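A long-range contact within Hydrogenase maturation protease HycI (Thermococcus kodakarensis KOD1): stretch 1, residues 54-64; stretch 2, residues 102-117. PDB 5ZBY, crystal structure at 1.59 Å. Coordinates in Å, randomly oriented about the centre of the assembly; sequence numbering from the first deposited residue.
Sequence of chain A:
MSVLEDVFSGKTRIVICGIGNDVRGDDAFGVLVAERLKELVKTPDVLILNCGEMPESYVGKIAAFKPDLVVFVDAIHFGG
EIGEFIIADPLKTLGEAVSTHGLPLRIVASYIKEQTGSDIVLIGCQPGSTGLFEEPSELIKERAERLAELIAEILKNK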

# COMPACT_ATOMS: atom_id res chain seq x y z
N MET A 54 -7.04 -0.54 9.09
CA MET A 54 -6.74 -1.62 10.01
C MET A 54 -6.04 -2.78 9.33
O MET A 54 -6.55 -3.93 9.32
CB MET A 54 -8.04 -2.08 10.71
CG MET A 54 -8.59 -0.93 11.60
SD MET A 54 -9.23 -1.47 13.17
CE MET A 54 -7.76 -2.25 13.84
N PRO A 55 -4.83 -2.56 8.79
CA PRO A 55 -4.14 -3.71 8.17
C PRO A 55 -3.88 -4.85 9.13
O PRO A 55 -3.85 -6.01 8.70
CB PRO A 55 -2.82 -3.11 7.67
CG PRO A 55 -2.66 -1.83 8.47
CD PRO A 55 -4.05 -1.30 8.66
N GLU A 56 -3.75 -4.54 10.42
CA GLU A 56 -3.50 -5.57 11.43
C GLU A 56 -4.61 -6.60 11.45
O GLU A 56 -4.36 -7.77 11.77
CB GLU A 56 -3.37 -4.93 12.82
CG GLU A 56 -4.58 -4.13 13.25
CD GLU A 56 -4.40 -2.62 13.03
OE1 GLU A 56 -3.94 -2.19 11.94
OE2 GLU A 56 -4.69 -1.84 13.97
N SER A 57 -5.82 -6.19 11.09
CA SER A 57 -6.96 -7.13 11.04
C SER A 57 -6.91 -8.15 9.90
O SER A 57 -7.72 -9.09 9.89
CB SER A 57 -8.28 -6.38 10.93
OG SER A 57 -8.44 -5.40 11.96
N TYR A 58 -6.00 -7.98 8.95
CA TYR A 58 -5.90 -8.87 7.80
C TYR A 58 -4.68 -9.80 7.80
O TYR A 58 -4.46 -10.51 6.83
CB TYR A 58 -5.95 -8.03 6.50
CG TYR A 58 -7.24 -7.25 6.39
CD1 TYR A 58 -8.28 -7.74 5.60
CD2 TYR A 58 -7.44 -6.04 7.09
CE1 TYR A 58 -9.49 -7.10 5.51
CE2 TYR A 58 -8.66 -5.35 6.98
CZ TYR A 58 -9.69 -5.88 6.22
OH TYR A 58 -10.92 -5.25 6.10
N VAL A 59 -3.93 -9.84 8.89
CA VAL A 59 -2.67 -10.57 8.87
C VAL A 59 -2.91 -12.06 8.65
O VAL A 59 -2.18 -12.67 7.91
CB VAL A 59 -1.83 -10.37 10.14
CG1 VAL A 59 -1.32 -8.91 10.20
CG2 VAL A 59 -2.62 -10.66 11.38
N GLY A 60 -4.01 -12.57 9.19
CA GLY A 60 -4.36 -13.96 8.98
C GLY A 60 -4.56 -14.28 7.52
O GLY A 60 -3.97 -15.26 6.99
N LYS A 61 -5.39 -13.50 6.88
CA LYS A 61 -5.66 -13.76 5.51
C LYS A 61 -4.42 -13.52 4.69
O LYS A 61 -4.15 -14.24 3.79
CB LYS A 61 -6.73 -12.83 5.02
CG LYS A 61 -7.40 -13.24 3.77
CD LYS A 61 -8.68 -12.48 3.54
CE LYS A 61 -9.37 -12.92 2.26
NZ LYS A 61 -10.54 -13.81 2.48
N ILE A 62 -3.61 -12.54 5.04
CA ILE A 62 -2.40 -12.33 4.28
C ILE A 62 -1.48 -13.55 4.43
O ILE A 62 -0.93 -14.05 3.42
CB ILE A 62 -1.67 -11.01 4.72
CG1 ILE A 62 -2.53 -9.79 4.35
CG2 ILE A 62 -0.32 -10.92 4.05
CD1 ILE A 62 -2.14 -8.51 5.14
N ALA A 63 -1.36 -14.07 5.65
CA ALA A 63 -0.39 -15.13 5.84
C ALA A 63 -0.90 -16.38 5.12
O ALA A 63 -0.09 -17.14 4.55
CB ALA A 63 -0.16 -15.40 7.29
N ALA A 64 -2.24 -16.53 5.08
CA ALA A 64 -2.81 -17.77 4.55
C ALA A 64 -2.64 -17.82 3.06
O ALA A 64 -2.72 -18.88 2.47
CB ALA A 64 -4.26 -17.89 4.92
N GLY A 102 -1.54 4.96 15.95
CA GLY A 102 -2.05 3.64 16.28
C GLY A 102 -1.02 2.53 16.39
O GLY A 102 -0.01 2.71 17.05
N LEU A 103 -1.28 1.39 15.76
CA LEU A 103 -0.37 0.27 15.68
C LEU A 103 0.50 0.52 14.49
O LEU A 103 0.00 0.65 13.39
CB LEU A 103 -1.13 -1.03 15.50
CG LEU A 103 -0.39 -2.32 15.82
CD1 LEU A 103 -0.02 -2.33 17.28
CD2 LEU A 103 -1.26 -3.50 15.54
N PRO A 104 1.87 0.73 14.72
CA PRO A 104 2.61 1.04 13.50
C PRO A 104 2.68 -0.10 12.50
O PRO A 104 2.62 -1.25 12.83
CB PRO A 104 3.98 1.45 13.98
CG PRO A 104 4.17 0.81 15.25
CD PRO A 104 2.85 0.88 15.90
N LEU A 105 2.79 0.29 11.26
CA LEU A 105 2.87 -0.63 10.16
C LEU A 105 4.11 -1.49 10.31
O LEU A 105 4.13 -2.61 9.90
CB LEU A 105 2.84 0.13 8.85
CG LEU A 105 2.80 -0.73 7.60
CD1 LEU A 105 1.56 -1.58 7.54
CD2 LEU A 105 2.95 0.06 6.33
N ARG A 106 5.16 -0.94 10.88
CA ARG A 106 6.35 -1.77 11.14
C ARG A 106 6.06 -3.06 11.90
O ARG A 106 6.64 -4.12 11.62
CB ARG A 106 7.40 -0.95 11.93
CG ARG A 106 8.69 -1.73 12.21
CD ARG A 106 9.80 -0.80 12.83
NE ARG A 106 9.42 -0.40 14.17
CZ ARG A 106 9.82 -0.99 15.30
NH1 ARG A 106 10.66 -2.03 15.29
NH2 ARG A 106 9.38 -0.52 16.46
N ILE A 107 5.21 -2.97 12.90
CA ILE A 107 4.84 -4.13 13.68
C ILE A 107 4.04 -5.14 12.87
O ILE A 107 4.34 -6.30 12.86
CB ILE A 107 3.96 -3.74 14.87
CG1 ILE A 107 4.64 -2.68 15.74
CG2 ILE A 107 3.59 -4.95 15.68
CD1 ILE A 107 6.03 -3.02 16.16
N VAL A 108 3.07 -4.64 12.13
CA VAL A 108 2.29 -5.49 11.22
C VAL A 108 3.19 -6.21 10.22
O VAL A 108 3.10 -7.42 10.06
CB VAL A 108 1.21 -4.66 10.48
CG1 VAL A 108 0.47 -5.54 9.46
CG2 VAL A 108 0.24 -4.07 11.49
N ALA A 109 4.03 -5.46 9.52
CA ALA A 109 4.94 -5.98 8.52
C ALA A 109 5.94 -6.99 9.08
O ALA A 109 6.23 -7.99 8.43
CB ALA A 109 5.70 -4.78 7.83
N SER A 110 6.47 -6.71 10.28
CA SER A 110 7.41 -7.63 10.93
C SER A 110 6.73 -8.97 11.28
O SER A 110 7.31 -10.03 11.09
CB SER A 110 7.98 -7.02 12.21
OG SER A 110 8.70 -5.81 11.91
N TYR A 111 5.51 -8.88 11.81
CA TYR A 111 4.76 -10.12 12.07
C TYR A 111 4.51 -10.92 10.78
O TYR A 111 4.78 -12.13 10.72
CB TYR A 111 3.44 -9.78 12.74
CG TYR A 111 2.56 -10.98 12.97
CD1 TYR A 111 2.80 -11.83 14.04
CD2 TYR A 111 1.50 -11.26 12.13
CE1 TYR A 111 2.00 -12.93 14.27
CE2 TYR A 111 0.69 -12.39 12.35
CZ TYR A 111 0.95 -13.21 13.43
OH TYR A 111 0.16 -14.31 13.68
N ILE A 112 4.00 -10.26 9.74
CA ILE A 112 3.77 -10.96 8.47
C ILE A 112 5.04 -11.65 7.92
O ILE A 112 5.01 -12.83 7.53
CB ILE A 112 3.20 -10.00 7.39
CG1 ILE A 112 1.82 -9.49 7.84
CG2 ILE A 112 3.21 -10.73 6.01
CD1 ILE A 112 1.23 -8.33 7.03
N LYS A 113 6.17 -10.95 7.96
CA LYS A 113 7.41 -11.48 7.40
C LYS A 113 7.90 -12.65 8.24
O LYS A 113 8.40 -13.65 7.70
CB LYS A 113 8.51 -10.37 7.29
CG LYS A 113 9.72 -10.94 6.62
CD LYS A 113 10.69 -9.89 6.16
CE LYS A 113 11.73 -10.55 5.29
NZ LYS A 113 12.69 -9.56 4.71
N GLU A 114 7.72 -12.56 9.55
CA GLU A 114 8.15 -13.67 10.40
C GLU A 114 7.35 -14.91 10.03
O GLU A 114 7.92 -15.99 9.86
CB GLU A 114 7.96 -13.35 11.88
CG GLU A 114 8.81 -14.22 12.82
CD GLU A 114 8.35 -15.67 12.90
OE1 GLU A 114 7.12 -15.88 12.86
OE2 GLU A 114 9.20 -16.58 13.03
N GLN A 115 6.03 -14.72 9.91
CA GLN A 115 5.10 -15.83 9.63
C GLN A 115 5.27 -16.46 8.26
O GLN A 115 5.03 -17.67 8.10
CB GLN A 115 3.66 -15.34 9.77
CG GLN A 115 3.24 -14.95 11.18
CD GLN A 115 3.34 -16.12 12.13
OE1 GLN A 115 3.28 -17.28 11.72
NE2 GLN A 115 3.47 -15.83 13.42
N THR A 116 5.67 -15.68 7.27
CA THR A 116 5.64 -16.11 5.87
C THR A 116 6.96 -16.13 5.12
O THR A 116 7.07 -16.75 4.07
CB THR A 116 4.74 -15.19 5.04
OG1 THR A 116 5.33 -13.88 5.05
CG2 THR A 116 3.36 -15.08 5.64
N GLY A 117 7.94 -15.35 5.58
CA GLY A 117 9.15 -15.16 4.80
C GLY A 117 9.00 -14.19 3.65
O GLY A 117 9.92 -14.01 2.85
O HOH W 1 -2.68 0.09 11.90

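Touching residues lie at least 47 apart in sequence; the two helices pack at a modest angle of 33°, running in the same general direction, with their axes coming no closer than 9.8 Å. No direct hydrogen bond crosses between the stretches, so shape and apolar burial do most of the work, over 484 Å² of surface summed from both sides.

The central bump is Val59. Its CA-to-CB bond points toward the second stretch, and at chi1 m its two methyls are spread among three partners one turn apart or less. CG1 lies 3.9 Å from CG1 of Val108 and 4.0 Å from CG1 of Ile112, so it settles between residues i and i+4 of the longer helix; CG2 meets CE2 of Tyr111 at 3.9 Å, approaching the ring obliquely, and CG1 of Val59 is also 4.1 Å from CD2 of Tyr111, so both methyls lie against the ring. A beta-branched residue suits this place because it carries both methyls close to the backbone and needs no long reach.

Val108 returns the arrangement. With chi1 t, it presents CG1 to Val59 and also to Pro55, whose CB is 4.5 Å away, while its CG2 lies 3.9 Å from CB of Glu56. The backbones come near here, with the CA atoms of Glu56 and Val108 5.8 Å apart, a spacing that a compact side chain fills. Pro55, buried in the 3-10 segment, offers a compact ring whose CG touches CD1 of Leu105 at 4.3 Å. Leu105 starts out sideways, but its end comes nearer.

Farther along, two isoleucines meet by their ends. Ile62 points toward its partner helix and Ile112 starts sideways, yet their CD1 atoms meet at 3.9 Å; both use chi1 m and chi2 t, and both are buried. At the C-terminal end the spacing tightens again: the CA atoms of Ala63 and Thr116 are 6.1 Å apart. Alanine leaves room for CG2 of Thr116 to come within 3.8 Å of CA of Ala63 and 3.9 Å of its CB. With chi1 p, CG2 of Thr116 faces Ala63 while OG1 donates to O of Ile112 at 2.7 Å and also bonds elsewhere in the structure.

The other end mixes apolar and polar contact. Leu103 points toward the first stretch and lays CD2 3.7 Å from CB of Glu56, using the aliphatic part of an acidic residue as a packing surface. A water lies 2.6 Å from OE1 of Glu56 and 3.1 Å from O of Leu103, within reach of both stretches. At the two close CA approaches, Glu56 meets Val108 by its CB and Ala63 meets Thr116 by its CA and CB; between them Val59, Ile62 and Ile112 pack by their methyls and methylenes.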